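Local structure of lactate utilization protein C (2G40) at residues Leu65-Ala70 against Arg216-Ile221. The protein may function in L-lactate utilization, as a homodimeric member of the LutC/YkgG family. Sequence-based numbering, arbitrary orientation.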
ATOM      1  N   LEU A  65      19.522   4.792   0.332  1.00 19.11           N
ATOM      2  CA  LEU A  65      20.346   5.298  -0.753  1.00 21.54           C
ATOM      3  C   LEU A  65      20.376   4.314  -1.935  1.00 23.25           C
ATOM      4  O   LEU A  65      20.311   4.745  -3.093  1.00 23.01           O
ATOM      5  CB  LEU A  65      21.749   5.668  -0.265  1.00 20.53           C
ATOM      6  CG  LEU A  65      21.792   6.865   0.702  1.00 22.45           C
ATOM      7  CD1 LEU A  65      23.203   7.018   1.271  1.00 23.98           C
ATOM      8  CD2 LEU A  65      21.313   8.163   0.046  1.00 21.62           C
ATOM      9  N   ASP A  66      20.448   3.008  -1.660  1.00 26.02           N
ATOM     10  CA  ASP A  66      20.470   2.004  -2.744  1.00 29.79           C
ATOM     11  C   ASP A  66      19.156   1.952  -3.525  1.00 32.51           C
ATOM     12  O   ASP A  66      19.164   1.616  -4.708  1.00 38.70           O
ATOM     13  CB  ASP A  66      20.760   0.601  -2.212  1.00 30.12           C
ATOM     14  CG  ASP A  66      22.167   0.448  -1.685  1.00 34.58           C
ATOM     15  OD1 ASP A  66      23.046   1.254  -2.048  1.00 41.57           O
ATOM     16  OD2 ASP A  66      22.384  -0.485  -0.881  1.00 49.24           O
ATOM     17  N   TYR A  67      18.055   2.241  -2.840  1.00 34.42           N
ATOM     18  CA  TYR A  67      16.696   2.433  -3.409  1.00 33.36           C
ATOM     19  C   TYR A  67      16.688   3.591  -4.424  1.00 32.53           C
ATOM     20  O   TYR A  67      15.764   3.696  -5.234  1.00 34.16           O
ATOM     21  CB  TYR A  67      15.740   2.734  -2.226  1.00 36.07           C
ATOM     22  CG  TYR A  67      14.230   2.821  -2.412  1.00 37.81           C
ATOM     23  CD1 TYR A  67      13.572   2.292  -3.523  1.00 46.28           C
ATOM     24  CD2 TYR A  67      13.449   3.403  -1.413  1.00 44.98           C
ATOM     25  CE1 TYR A  67      12.167   2.376  -3.643  1.00 46.18           C
ATOM     26  CE2 TYR A  67      12.053   3.483  -1.519  1.00 46.83           C
ATOM     27  CZ  TYR A  67      11.413   2.974  -2.634  1.00 48.18           C
ATOM     28  OH  TYR A  67      10.025   3.071  -2.710  1.00 44.44           O
ATOM     29  N   GLY A  68      17.708   4.453  -4.387  1.00 28.46           N
ATOM     30  CA  GLY A  68      17.740   5.673  -5.200  1.00 27.45           C
ATOM     31  C   GLY A  68      17.032   6.865  -4.558  1.00 24.62           C
ATOM     32  O   GLY A  68      16.751   7.872  -5.211  1.00 22.07           O
ATOM     33  N   ALA A  69      16.795   6.791  -3.258  1.00 21.01           N
ATOM     34  CA  ALA A  69      16.160   7.894  -2.566  1.00 21.60           C
ATOM     35  C   ALA A  69      17.203   8.851  -2.016  1.00 20.67           C
ATOM     36  O   ALA A  69      18.381   8.489  -1.868  1.00 19.78           O
ATOM     37  CB  ALA A  69      15.289   7.384  -1.462  1.00 24.09           C
ATOM     38  N   ALA A  70      16.769  10.069  -1.714  1.00 18.10           N
ATOM     39  CA  ALA A  70      17.590  10.992  -0.953  1.00 17.96           C
ATOM     40  C   ALA A  70      17.412  10.700   0.525  1.00 16.23           C
ATOM     41  O   ALA A  70      16.382  10.186   0.947  1.00 14.89           O
ATOM     42  CB  ALA A  70      17.253  12.428  -1.255  1.00 19.66           C
ATOM     43  N   ARG A 216       8.362   9.053  -8.191  1.00 17.60           N
ATOM     44  CA  ARG A 216       9.651   8.741  -8.784  1.00 18.27           C
ATOM     45  C   ARG A 216      10.796   9.318  -7.966  1.00 17.92           C
ATOM     46  O   ARG A 216      11.962   8.973  -8.184  1.00 18.36           O
ATOM     47  CB  ARG A 216       9.699   9.236 -10.225  1.00 17.21           C
ATOM     48  CG  ARG A 216       8.825   8.388 -11.137  1.00 15.99           C
ATOM     49  CD  ARG A 216       8.732   8.921 -12.523  1.00 16.43           C
ATOM     50  NE  ARG A 216       8.189  10.277 -12.573  1.00 17.39           N
ATOM     51  CZ  ARG A 216       7.973  10.955 -13.696  1.00 14.57           C
ATOM     52  NH1 ARG A 216       8.225  10.414 -14.870  1.00 15.01           N
ATOM     53  NH2 ARG A 216       7.489  12.192 -13.643  1.00 16.58           N
ATOM     54  N   ARG A 217      10.442  10.166  -7.003  1.00 18.54           N
ATOM     55  CA  ARG A 217      11.388  10.817  -6.132  1.00 19.08           C
ATOM     56  C   ARG A 217      10.971  10.641  -4.690  1.00 16.79           C
ATOM     57  O   ARG A 217       9.806  10.847  -4.327  1.00 15.38           O
ATOM     58  CB  ARG A 217      11.491  12.296  -6.476  1.00 18.92           C
ATOM     59  CG  ARG A 217      11.976  12.547  -7.908  1.00 24.59           C
ATOM     60  CD  ARG A 217      11.744  13.996  -8.315  1.00 26.99           C
ATOM     61  NE  ARG A 217      12.459  14.881  -7.395  1.00 37.40           N
ATOM     62  CZ  ARG A 217      12.009  16.048  -6.933  1.00 31.88           C
ATOM     63  NH1 ARG A 217      10.814  16.511  -7.281  1.00 29.60           N
ATOM     64  NH2 ARG A 217      12.764  16.750  -6.100  1.00 33.82           N
ATOM     65  N   LEU A 218      11.916  10.204  -3.878  1.00 16.79           N
ATOM     66  CA  LEU A 218      11.684  10.055  -2.457  1.00 15.63           C
ATOM     67  C   LEU A 218      12.815  10.698  -1.699  1.00 16.04           C
ATOM     68  O   LEU A 218      14.002  10.472  -2.006  1.00 16.57           O
ATOM     69  CB  LEU A 218      11.549   8.578  -2.062  1.00 16.87           C
ATOM     70  CG  LEU A 218      11.594   8.282  -0.549  1.00 16.97           C
ATOM     71  CD1 LEU A 218      10.412   8.887   0.185  1.00 20.94           C
ATOM     72  CD2 LEU A 218      11.714   6.761  -0.364  1.00 18.11           C
ATOM     73  N   GLN A 219      12.433  11.551  -0.754  1.00 15.04           N
ATOM     74  CA  GLN A 219      13.366  12.121   0.217  1.00 15.09           C
ATOM     75  C   GLN A 219      12.991  11.572   1.571  1.00 16.61           C
ATOM     76  O   GLN A 219      11.886  11.776   2.040  1.00 17.89           O
ATOM     77  CB  GLN A 219      13.265  13.636   0.250  1.00 14.83           C
ATOM     78  CG  GLN A 219      14.000  14.315   1.410  1.00 18.98           C
ATOM     79  CD  GLN A 219      15.481  14.443   1.159  1.00 16.71           C
ATOM     80  OE1 GLN A 219      15.889  15.096   0.213  1.00 19.53           O
ATOM     81  NE2 GLN A 219      16.296  13.826   2.014  1.00 16.29           N
ATOM     82  N   VAL A 220      13.934  10.905   2.206  1.00 16.59           N
ATOM     83  CA  VAL A 220      13.779  10.451   3.564  1.00 15.50           C
ATOM     84  C   VAL A 220      14.524  11.419   4.467  1.00 17.99           C
ATOM     85  O   VAL A 220      15.686  11.761   4.234  1.00 16.49           O
ATOM     86  CB  VAL A 220      14.340   9.011   3.769  1.00 17.79           C
ATOM     87  CG1 VAL A 220      14.314   8.629   5.241  1.00 16.13           C
ATOM     88  CG2 VAL A 220      13.585   7.999   2.904  1.00 18.21           C
ATOM     89  N   ILE A 221      13.823  11.868   5.501  1.00 17.57           N
ATOM     90  CA  ILE A 221      14.379  12.736   6.503  1.00 17.85           C
ATOM     91  C   ILE A 221      14.242  12.012   7.821  1.00 17.82           C
ATOM     92  O   ILE A 221      13.149  11.849   8.349  1.00 16.17           O
ATOM     93  CB  ILE A 221      13.680  14.120   6.560  1.00 16.57           C
ATOM     94  CG1 ILE A 221      13.753  14.804   5.198  1.00 20.81           C
ATOM     95  CG2 ILE A 221      14.316  15.006   7.667  1.00 17.66           C
ATOM     96  CD1 ILE A 221      13.158  16.201   5.180  1.00 18.57           C
TER
HETATM   97  O   HOH W   1      14.690  10.081  -5.335  1.00 22.61           O
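A70 is gripped by strand 217-223 through both of its backbone polar groups: its N donates to L218 O at 2.8 Å, in the carbonyl plane, and its O accepts V220 N in a nearly straight bond (174°). These two bonds make A70 and Q219 a parallel bridge pair with side chains on the same face. There the amide of Q219 lies against A70 CB, OE1 coming to 3.3 Å; the small methyl lets the amide lie this close. Q219 NE2 also donates to V220 O, 3.1 Å away, which steadies the bent side chain; an alanine in place of Q219 would probably leave the A70 methyl without its amide cover and V220 O without this donor. The bridge begins strand 70-74, the edge of the chain's six-stranded parallel, Rossmann-like sheet, just after helix 53-66 ends in a Schellman motif at G68, whose positive phi calls for glycine. A69 CB, buried, packs 3.8 Å from L218 CD2, and I64 of the helix adjoins it. Toward the more open side fewer atoms meet: Y67, partly exposed, crosses L218 at about a right angle and touches it chiefly through CE2, 3.5 Å from L218 CD2. Ahead of the bridge, a water joins the turn to the strand, donating to G68 O and accepting from L218 N.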